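Acyl-CoA dehydrogenase domain protein Tcur3483 (Thermomonospora curvata, PDB 6WY9) binds a flavin adenine dinucleotide cofactor and, as a member of the acyl-CoA dehydrogenase family, probably acts as an oxidoreductase on CH-CH groups. Local coordinates at residues R88-Q93 with A318-E323; R161-R164 with F169-D172; C191-E196 with E246-W251; E261-A266 with K314-V319. All blocks are in the same frame, centred on the assembly; numbering follows the deposited sequence.

Contact 1. Residues R88-Q93 with A318-E323; sequences RSISEQ and AVENDE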
# COMPACT_ATOMS: atom_id res chain seq x y z
N ARG A 88 40.41 4.76 2.20
CA ARG A 88 39.53 5.92 2.15
C ARG A 88 38.22 5.67 2.90
O ARG A 88 37.81 4.53 3.16
CB ARG A 88 39.23 6.30 0.70
CG ARG A 88 40.46 6.72 -0.09
CD ARG A 88 40.94 8.12 0.29
NE ARG A 88 42.09 8.55 -0.52
CZ ARG A 88 42.47 9.82 -0.67
NH1 ARG A 88 41.78 10.80 -0.09
NH2 ARG A 88 43.52 10.12 -1.42
N SER A 89 37.54 6.76 3.24
CA SER A 89 36.37 6.72 4.11
C SER A 89 35.12 6.29 3.35
O SER A 89 35.10 6.22 2.11
CB SER A 89 36.13 8.09 4.74
OG SER A 89 35.81 9.02 3.72
N ILE A 90 34.06 6.03 4.11
CA ILE A 90 32.80 5.57 3.54
C ILE A 90 32.20 6.62 2.63
O ILE A 90 31.66 6.32 1.56
CB ILE A 90 31.83 5.19 4.67
CG1 ILE A 90 32.37 4.01 5.45
CG2 ILE A 90 30.48 4.85 4.08
CD1 ILE A 90 31.50 3.62 6.61
N SER A 91 32.22 7.88 3.09
CA SER A 91 31.79 8.99 2.25
C SER A 91 32.49 8.96 0.89
O SER A 91 31.84 9.01 -0.16
CB SER A 91 32.07 10.30 2.98
OG SER A 91 31.44 10.25 4.26
N GLU A 92 33.83 8.87 0.89
CA GLU A 92 34.56 8.81 -0.37
C GLU A 92 34.21 7.56 -1.17
O GLU A 92 34.05 7.61 -2.40
CB GLU A 92 36.07 8.88 -0.11
CG GLU A 92 36.58 10.17 0.55
CD GLU A 92 38.03 10.07 1.04
OE1 GLU A 92 38.29 9.45 2.09
OE2 GLU A 92 38.93 10.62 0.36
N GLN A 93 34.10 6.41 -0.49
CA GLN A 93 33.73 5.18 -1.18
C GLN A 93 32.39 5.33 -1.90
O GLN A 93 32.22 4.83 -3.02
CB GLN A 93 33.68 4.01 -0.18
CG GLN A 93 34.97 3.81 0.60
CD GLN A 93 34.95 2.60 1.54
OE1 GLN A 93 35.97 2.25 2.13
NE2 GLN A 93 33.78 1.97 1.69
N ALA A 318 27.64 0.54 10.17
CA ALA A 318 27.61 -0.64 11.02
C ALA A 318 28.42 -1.78 10.41
O ALA A 318 29.24 -2.40 11.08
CB ALA A 318 26.14 -1.06 11.24
N VAL A 319 28.19 -2.08 9.12
CA VAL A 319 28.79 -3.26 8.52
C VAL A 319 30.30 -3.12 8.44
O VAL A 319 31.05 -4.05 8.76
CB VAL A 319 28.17 -3.55 7.13
CG1 VAL A 319 28.56 -2.48 6.13
CG2 VAL A 319 28.60 -4.94 6.62
N GLU A 320 30.79 -1.94 8.05
CA GLU A 320 32.24 -1.77 8.08
C GLU A 320 32.78 -1.69 9.50
O GLU A 320 34.01 -1.75 9.69
CB GLU A 320 32.64 -0.54 7.24
CG GLU A 320 32.08 -0.59 5.80
CD GLU A 320 32.70 0.44 4.87
OE1 GLU A 320 33.68 1.09 5.30
OE2 GLU A 320 32.21 0.61 3.72
N ASN A 321 31.91 -1.61 10.51
CA ASN A 321 32.31 -1.66 11.91
C ASN A 321 32.10 -3.01 12.57
O ASN A 321 32.47 -3.18 13.73
CB ASN A 321 31.56 -0.60 12.72
CG ASN A 321 32.21 0.76 12.64
OD1 ASN A 321 32.80 1.12 11.63
ND2 ASN A 321 32.11 1.52 13.72
N ASP A 322 31.49 -3.98 11.87
CA ASP A 322 31.23 -5.29 12.47
C ASP A 322 30.17 -5.21 13.57
O ASP A 322 30.24 -5.92 14.57
CB ASP A 322 32.53 -5.92 13.00
CG ASP A 322 32.60 -7.43 12.78
OD1 ASP A 322 31.60 -8.01 12.31
OD2 ASP A 322 33.65 -8.03 13.09
N GLU A 323 29.16 -4.33 13.38
CA GLU A 323 28.14 -4.07 14.39
C GLU A 323 26.73 -4.05 13.81
O GLU A 323 25.79 -3.60 14.48
CB GLU A 323 28.42 -2.74 15.09
CG GLU A 323 29.71 -2.75 15.87
CD GLU A 323 30.26 -1.35 16.13
OE1 GLU A 323 31.04 -0.86 15.30
OE2 GLU A 323 29.90 -0.74 17.16
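Ile90 and Glu320 bring the backbones of 88-93 and 318-323 nearest, yet their CA atoms stay 8.6 Å apart, so side chains must span the gap. The first segment is the start of helix 90-103; the second is the last turn of helix 292-321 and the chain leaving it. Glu320 does most of the bridging. Its CG lies anti to its own carbonyl carbon (chi1 -54°) and the chain beyond is extended, which carries the carboxylate across to the other helix. There OE1 of Glu320 rests 3.2 Å from CG1 of Ile90, while the amide end of Gln93 comes from the opposite direction, its plane turned 33° from the carboxylate. A long acidic chain suits this solvent-exposed site, and a branched aliphatic one suits Ile90, which also packs on Trp313 and Ile317. Behind the contact, Glu92 ties down the helix start: its OE1 accepts from Ser89 N at 3.0 Å and also from Ser89 OG, and its OE2 uses its syn lone pair in a salt bridge to Arg88 NH1, 2.9 Å away. Ser89 OG in turn accepts a weak bond from Glu92 N. At the other end, Glu323 N bonds to Ala318 O (3.0 Å) and Asp322 N to Val319 O (3.1 Å), with Asp322 at positive phi. The contact thus joins a helix start closed by a capping box to a helix C-terminal end finished by a Schellman motif.

Contact 2. Residues R161-R164 with F169-D172; sequences RAVR and FVID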
# COMPACT_ATOMS: atom_id res chain seq x y z
N ARG A 161 28.46 -31.41 -4.03
CA ARG A 161 29.27 -32.13 -3.06
C ARG A 161 30.74 -32.00 -3.41
O ARG A 161 31.12 -31.93 -4.58
CB ARG A 161 28.89 -33.61 -2.99
CG ARG A 161 29.41 -34.42 -4.15
CD ARG A 161 29.26 -35.93 -3.92
NE ARG A 161 29.95 -36.72 -4.95
CZ ARG A 161 29.35 -37.45 -5.88
NH1 ARG A 161 28.02 -37.52 -5.93
NH2 ARG A 161 30.07 -38.13 -6.77
N ALA A 162 31.56 -31.97 -2.36
CA ALA A 162 33.00 -31.99 -2.50
C ALA A 162 33.50 -33.07 -1.56
O ALA A 162 33.25 -32.99 -0.35
CB ALA A 162 33.62 -30.63 -2.15
N VAL A 163 34.15 -34.10 -2.11
CA VAL A 163 34.58 -35.26 -1.35
C VAL A 163 36.10 -35.29 -1.29
O VAL A 163 36.78 -35.02 -2.29
CB VAL A 163 34.04 -36.57 -1.97
CG1 VAL A 163 32.54 -36.58 -2.01
CG2 VAL A 163 34.63 -36.78 -3.36
N ARG A 164 36.64 -35.64 -0.12
CA ARG A 164 38.09 -35.73 0.04
C ARG A 164 38.65 -36.93 -0.71
O ARG A 164 38.16 -38.05 -0.55
CB ARG A 164 38.44 -35.85 1.52
CG ARG A 164 38.85 -34.59 2.19
CD ARG A 164 40.34 -34.59 2.38
NE ARG A 164 40.71 -33.74 3.50
CZ ARG A 164 41.96 -33.46 3.81
NH1 ARG A 164 42.23 -32.68 4.84
NH2 ARG A 164 42.94 -33.97 3.08
N PHE A 169 40.02 -32.00 -3.28
CA PHE A 169 38.59 -32.22 -3.24
C PHE A 169 38.09 -32.51 -4.64
O PHE A 169 38.59 -31.94 -5.62
CB PHE A 169 37.85 -31.00 -2.67
CG PHE A 169 37.71 -31.04 -1.19
CD1 PHE A 169 36.81 -31.90 -0.60
CD2 PHE A 169 38.48 -30.22 -0.37
CE1 PHE A 169 36.66 -31.94 0.77
CE2 PHE A 169 38.34 -30.26 1.00
CZ PHE A 169 37.42 -31.13 1.57
N VAL A 170 37.13 -33.43 -4.74
CA VAL A 170 36.46 -33.77 -5.99
C VAL A 170 35.04 -33.22 -5.89
O VAL A 170 34.29 -33.59 -4.98
CB VAL A 170 36.47 -35.29 -6.25
CG1 VAL A 170 35.93 -35.60 -7.65
CG2 VAL A 170 37.86 -35.84 -6.11
N ILE A 171 34.69 -32.34 -6.82
CA ILE A 171 33.48 -31.53 -6.73
C ILE A 171 32.51 -31.97 -7.82
O ILE A 171 32.88 -32.01 -9.01
CB ILE A 171 33.79 -30.03 -6.84
CG1 ILE A 171 34.79 -29.58 -5.76
CG2 ILE A 171 32.52 -29.16 -6.76
CD1 ILE A 171 35.28 -28.16 -5.97
N ASP A 172 31.28 -32.30 -7.42
CA ASP A 172 30.23 -32.72 -8.34
C ASP A 172 28.95 -32.00 -7.98
O ASP A 172 28.46 -32.12 -6.86
CB ASP A 172 30.01 -34.23 -8.28
CG ASP A 172 31.17 -35.01 -8.84
OD1 ASP A 172 31.38 -34.95 -10.07
OD2 ASP A 172 31.89 -35.66 -8.04
O HOH W 1 32.58 -35.29 -5.51
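Phe169 lies opposite Arg164 in a non-hydrogen-bonded antiparallel pair. Its ring, swung beside its backbone N (chi1 -89°), turns back along 161-164, setting CD1 3.8 Å from Ala162 CB and CE1 3.7 Å from Arg164 CG. Beyond CG the Arg164 chain leads away from the ring, and its NH2 bonds to Gly166 O in the hairpin turn. Val170 follows in a hydrogen-bonded pair: its N and O bond to Val163 O and N, each at 2.9 Å, and its CB packs against Val163 CG2. Ile171 returns to the Phe169 face, where CG1 meets the small Ala162 CB at 3.9 Å; this apolar face lies against Ile206 and Cys191. Asp172 closes the pairing with two backbone bonds to Arg161. Their side chains lie side by side on the Val163 face, Asp172 CB over the guanidinium face. OD2 is 3.3 Å from Arg161 NH2 but well out of the guanidinium plane. A water accepts from Arg161 NE and donates to Asp172 OD2 at 2.6 Å and, doubtfully short, to Val170 O, while Gly235 N binds OD1. This beta hairpin is held mainly by directed backbone bonds; the ion pair adds charge attraction alone, with the water linking Arg161 NE to Asp172 OD2.

Contact 3. Residues C191-E196 with E246-W251; sequences CRTDPE and EINGGW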
# COMPACT_ATOMS: atom_id res chain seq x y z
N CYS A 191 29.79 -25.74 -1.11
CA CYS A 191 29.69 -27.18 -1.33
C CYS A 191 29.34 -27.90 -0.03
O CYS A 191 29.73 -27.48 1.07
CB CYS A 191 31.02 -27.81 -1.83
SG CYS A 191 31.82 -27.09 -3.27
N ARG A 192 28.66 -29.03 -0.18
CA ARG A 192 28.42 -29.99 0.92
C ARG A 192 29.66 -30.86 1.12
O ARG A 192 29.99 -31.70 0.28
CB ARG A 192 27.21 -30.85 0.61
CG ARG A 192 26.93 -31.98 1.64
CD ARG A 192 26.15 -31.46 2.84
NE ARG A 192 25.15 -30.49 2.41
CZ ARG A 192 24.60 -29.55 3.17
NH1 ARG A 192 23.74 -28.69 2.64
NH2 ARG A 192 24.91 -29.44 4.46
N THR A 193 30.34 -30.68 2.25
CA THR A 193 31.51 -31.49 2.58
C THR A 193 31.23 -32.58 3.62
O THR A 193 32.02 -33.54 3.74
CB THR A 193 32.67 -30.57 3.06
OG1 THR A 193 32.17 -29.59 3.98
CG2 THR A 193 33.29 -29.82 1.87
N ASP A 194 30.14 -32.48 4.37
CA ASP A 194 29.83 -33.51 5.36
C ASP A 194 28.36 -33.86 5.24
O ASP A 194 27.50 -33.17 5.82
CB ASP A 194 30.16 -33.07 6.78
CG ASP A 194 29.90 -34.17 7.80
OD1 ASP A 194 29.25 -35.18 7.45
OD2 ASP A 194 30.36 -34.04 8.94
N PRO A 195 28.02 -34.93 4.52
CA PRO A 195 26.62 -35.22 4.24
C PRO A 195 25.83 -35.67 5.46
O PRO A 195 24.61 -35.80 5.36
CB PRO A 195 26.69 -36.32 3.18
CG PRO A 195 28.19 -36.69 3.05
CD PRO A 195 28.89 -36.07 4.20
N GLU A 196 26.48 -35.94 6.59
CA GLU A 196 25.77 -36.41 7.77
C GLU A 196 25.54 -35.32 8.82
O GLU A 196 24.81 -35.57 9.78
CB GLU A 196 26.52 -37.59 8.41
CG GLU A 196 26.60 -38.84 7.52
CD GLU A 196 25.46 -39.84 7.73
OE1 GLU A 196 24.47 -39.79 6.97
OE2 GLU A 196 25.56 -40.68 8.65
N GLU A 246 37.40 -22.96 7.73
CA GLU A 246 37.47 -24.34 8.18
C GLU A 246 36.50 -25.21 7.39
O GLU A 246 35.42 -24.76 6.98
CB GLU A 246 37.17 -24.45 9.67
CG GLU A 246 38.39 -24.19 10.52
CD GLU A 246 38.05 -23.52 11.83
OE1 GLU A 246 36.85 -23.52 12.19
OE2 GLU A 246 38.98 -23.00 12.48
N ILE A 247 36.89 -26.47 7.18
CA ILE A 247 36.02 -27.41 6.50
C ILE A 247 34.77 -27.61 7.34
O ILE A 247 34.83 -27.75 8.57
CB ILE A 247 36.77 -28.73 6.21
CG1 ILE A 247 37.85 -28.49 5.15
CG2 ILE A 247 35.81 -29.84 5.74
CD1 ILE A 247 38.87 -29.62 5.03
N ASN A 248 33.61 -27.58 6.68
CA ASN A 248 32.29 -27.64 7.28
C ASN A 248 31.91 -26.36 8.02
O ASN A 248 30.81 -26.31 8.60
CB ASN A 248 32.14 -28.83 8.22
CG ASN A 248 32.33 -30.14 7.50
OD1 ASN A 248 31.93 -30.27 6.34
ND2 ASN A 248 32.95 -31.10 8.16
N GLY A 249 32.77 -25.33 8.02
CA GLY A 249 32.49 -24.05 8.65
C GLY A 249 32.12 -22.97 7.65
O GLY A 249 32.22 -21.77 7.93
N GLY A 250 31.63 -23.38 6.48
CA GLY A 250 31.41 -22.45 5.40
C GLY A 250 30.23 -21.51 5.59
O GLY A 250 30.13 -20.51 4.88
N TRP A 251 29.34 -21.80 6.54
CA TRP A 251 28.15 -20.97 6.63
C TRP A 251 28.50 -19.57 7.13
O TRP A 251 27.94 -18.59 6.64
CB TRP A 251 27.10 -21.63 7.52
CG TRP A 251 25.76 -20.96 7.38
CD1 TRP A 251 25.14 -20.16 8.30
CD2 TRP A 251 24.89 -20.99 6.24
NE1 TRP A 251 23.94 -19.71 7.81
CE2 TRP A 251 23.76 -20.20 6.55
CE3 TRP A 251 24.96 -21.61 4.98
CZ2 TRP A 251 22.70 -20.01 5.64
CZ3 TRP A 251 23.90 -21.43 4.08
CH2 TRP A 251 22.79 -20.62 4.41
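Thr193 and Asn248 make the tight part of this contact, where the end of strand 186-192 meets the turn leading into helix 250-260. Thr193 OG1 donates to Asn248 OD1 at 2.5 Å, a bond so short that its exact length is doubtful. With chi1 at 45°, the threonine hydroxyl sits between its own N and carbonyl carbon and faces the amide. Asp194 adds to the closeness: its CB lies 3.3 Å from the same Asn248 OD1, its carboxylate plane turned 46° from the amide. Ser204 OG hydrogen-bonds both Thr193 OG1 and Asn248 N, so one neighbouring hydroxyl connects the two segments a second time. Gly202 O also bonds to Thr193 OG1 and probably competes with the amide for its single proton.

Asn248 suits its place for a backbone reason too. Residues 246-249 form a type II beta turn, closed by Gly249 N to Glu246 O at 2.9 Å, and the third position needs the positive phi (72°) that asparagine tolerates better than most residues.

Away from this knot the contact thins out. The exposed Ile247 only brushes the threonine, its CG2 4.1 Å from Thr193 OG1, and its side chain also touches Phe169. On the solvent side, Asp194 spends its polar end on its own loop: OD1 accepts from Glu196 N at 3.0 Å, from above the carboxylate plane, making an Asx turn beyond the strand.

Contact 4. Residues E261-A266 with K314-V319; sequences ERIGLA and KMTIAV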
# COMPACT_ATOMS: atom_id res chain seq x y z
N GLU A 261 27.35 -7.80 0.84
CA GLU A 261 26.55 -7.66 -0.36
C GLU A 261 25.41 -6.68 -0.17
O GLU A 261 24.40 -6.76 -0.87
CB GLU A 261 26.02 -9.03 -0.80
CG GLU A 261 26.24 -9.30 -2.26
CD GLU A 261 25.59 -10.58 -2.72
OE1 GLU A 261 26.24 -11.65 -2.67
OE2 GLU A 261 24.42 -10.50 -3.14
N ARG A 262 25.52 -5.77 0.79
CA ARG A 262 24.55 -4.69 0.90
C ARG A 262 25.12 -3.35 0.50
O ARG A 262 24.35 -2.47 0.11
CB ARG A 262 23.98 -4.60 2.32
CG ARG A 262 23.33 -5.90 2.81
CD ARG A 262 22.21 -6.43 1.87
NE ARG A 262 22.02 -7.89 1.95
CZ ARG A 262 21.50 -8.54 3.00
NH1 ARG A 262 21.36 -9.87 2.98
NH2 ARG A 262 21.14 -7.87 4.09
N ILE A 263 26.45 -3.17 0.60
CA ILE A 263 27.10 -1.95 0.14
C ILE A 263 26.82 -1.70 -1.34
O ILE A 263 26.83 -0.55 -1.81
CB ILE A 263 28.61 -1.99 0.39
CG1 ILE A 263 28.95 -2.74 1.69
CG2 ILE A 263 29.15 -0.58 0.38
CD1 ILE A 263 28.26 -2.20 2.93
N GLY A 264 26.62 -2.78 -2.11
CA GLY A 264 26.18 -2.63 -3.49
C GLY A 264 24.75 -2.12 -3.59
O GLY A 264 24.47 -1.22 -4.39
N LEU A 265 23.82 -2.67 -2.78
CA LEU A 265 22.44 -2.21 -2.87
C LEU A 265 22.31 -0.75 -2.40
O LEU A 265 21.48 -0.01 -2.92
CB LEU A 265 21.53 -3.17 -2.08
CG LEU A 265 21.73 -4.67 -2.42
CD1 LEU A 265 20.60 -5.53 -1.92
CD2 LEU A 265 21.84 -4.89 -3.89
N ALA A 266 23.16 -0.32 -1.48
CA ALA A 266 23.25 1.10 -1.16
C ALA A 266 23.61 1.94 -2.39
O ALA A 266 22.97 2.97 -2.67
CB ALA A 266 24.27 1.32 -0.07
N LYS A 314 23.54 4.62 7.72
CA LYS A 314 23.71 3.99 9.03
C LYS A 314 24.18 2.54 8.88
O LYS A 314 25.12 2.10 9.56
CB LYS A 314 22.41 4.03 9.81
CG LYS A 314 21.90 5.39 10.21
CD LYS A 314 20.62 5.17 11.03
CE LYS A 314 20.85 4.30 12.31
NZ LYS A 314 19.56 3.63 12.76
N MET A 315 23.55 1.77 7.99
CA MET A 315 23.90 0.35 7.92
C MET A 315 25.29 0.11 7.32
O MET A 315 26.00 -0.80 7.76
CB MET A 315 22.81 -0.40 7.16
CG MET A 315 21.45 -0.26 7.90
SD MET A 315 21.50 -0.28 9.75
CE MET A 315 19.94 0.58 10.12
N THR A 316 25.73 0.94 6.37
CA THR A 316 27.11 0.83 5.90
C THR A 316 28.09 1.09 7.03
O THR A 316 29.09 0.37 7.18
CB THR A 316 27.33 1.79 4.74
OG1 THR A 316 26.40 1.45 3.72
CG2 THR A 316 28.73 1.62 4.15
N ILE A 317 27.82 2.10 7.85
CA ILE A 317 28.70 2.36 8.98
C ILE A 317 28.80 1.13 9.87
O ILE A 317 29.89 0.74 10.33
CB ILE A 317 28.19 3.58 9.77
CG1 ILE A 317 28.47 4.86 8.93
CG2 ILE A 317 28.88 3.56 11.15
CD1 ILE A 317 27.81 6.13 9.42
N ALA A 318 27.64 0.54 10.17
CA ALA A 318 27.61 -0.64 11.02
C ALA A 318 28.42 -1.78 10.41
O ALA A 318 29.24 -2.40 11.08
CB ALA A 318 26.14 -1.06 11.24
N VAL A 319 28.19 -2.08 9.12
CA VAL A 319 28.79 -3.26 8.52
C VAL A 319 30.30 -3.12 8.44
O VAL A 319 31.05 -4.05 8.76
CB VAL A 319 28.17 -3.55 7.13
CG1 VAL A 319 28.56 -2.48 6.13
CG2 VAL A 319 28.60 -4.94 6.62
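Ile263, at the start of helix 263-286, sets its CD1 against both Thr316 and Val319 on helix 292-321. The two successive torsions of the isoleucine explain how. CG1 lies anti to the carbonyl carbon, and a chi2 of -56° folds CD1 back instead of extending it, which brings the terminal methyl nearer the other helix than the CB direction alone would suggest. CD1 then stands 3.2 Å from CG1 of Val319, tighter than ordinary van der Waals contact, so some local strain or a small error in placing the methyl is likely. Val319 contributes to the squeeze: at chi1 68° its CG1 sits between its own N and carbonyl carbon. One turn earlier, Thr316 meets the same isoleucine methyl more comfortably, CG2 to CD1 at 4.0 Å.

Threonine is apt here because its two branches serve different needs. CG2 faces Ile263, whereas OG1 bonds back to Asn312 O within its own helix, which satisfies a buried hydroxyl. Ala266, one turn on from Ile263, is small enough to let the helices come close; its CB passes 4.3 Å from Thr316 OG1, and the CA atoms of Ile263 and Thr316 are only 6.4 Å apart. Tyr94 and Phe97 of helix 90-103 press on Ile263 from that third helix. Between the two segments, then, the packing is apolar and nondirectional, with the one polar group, the Thr316 hydroxyl, satisfied within its own helix; the very short methyl pair is too doubtful to count toward the attraction.

From the N terminus, 88-93 opens the longest loop, which contact 1 closes at 318-323. Inside it lie contact 2, a short hairpin within the middle domain, and then contact 3, which brings 191-196 to the turn before helix 250-260; the two are in series. They touch, Ala162 N probably bonding to Arg192 O at 3.1 Å. Contact 4 opens next, at 261-266, and ends on helix 292-321, sharing Ala318 and Val319 with contact 1. Ile90 packs on Thr316, so these two contacts tie helices 90-103, 263-286 and 292-321 into one bundle; the centres of contacts 1 and 3 lie about 30 Å apart.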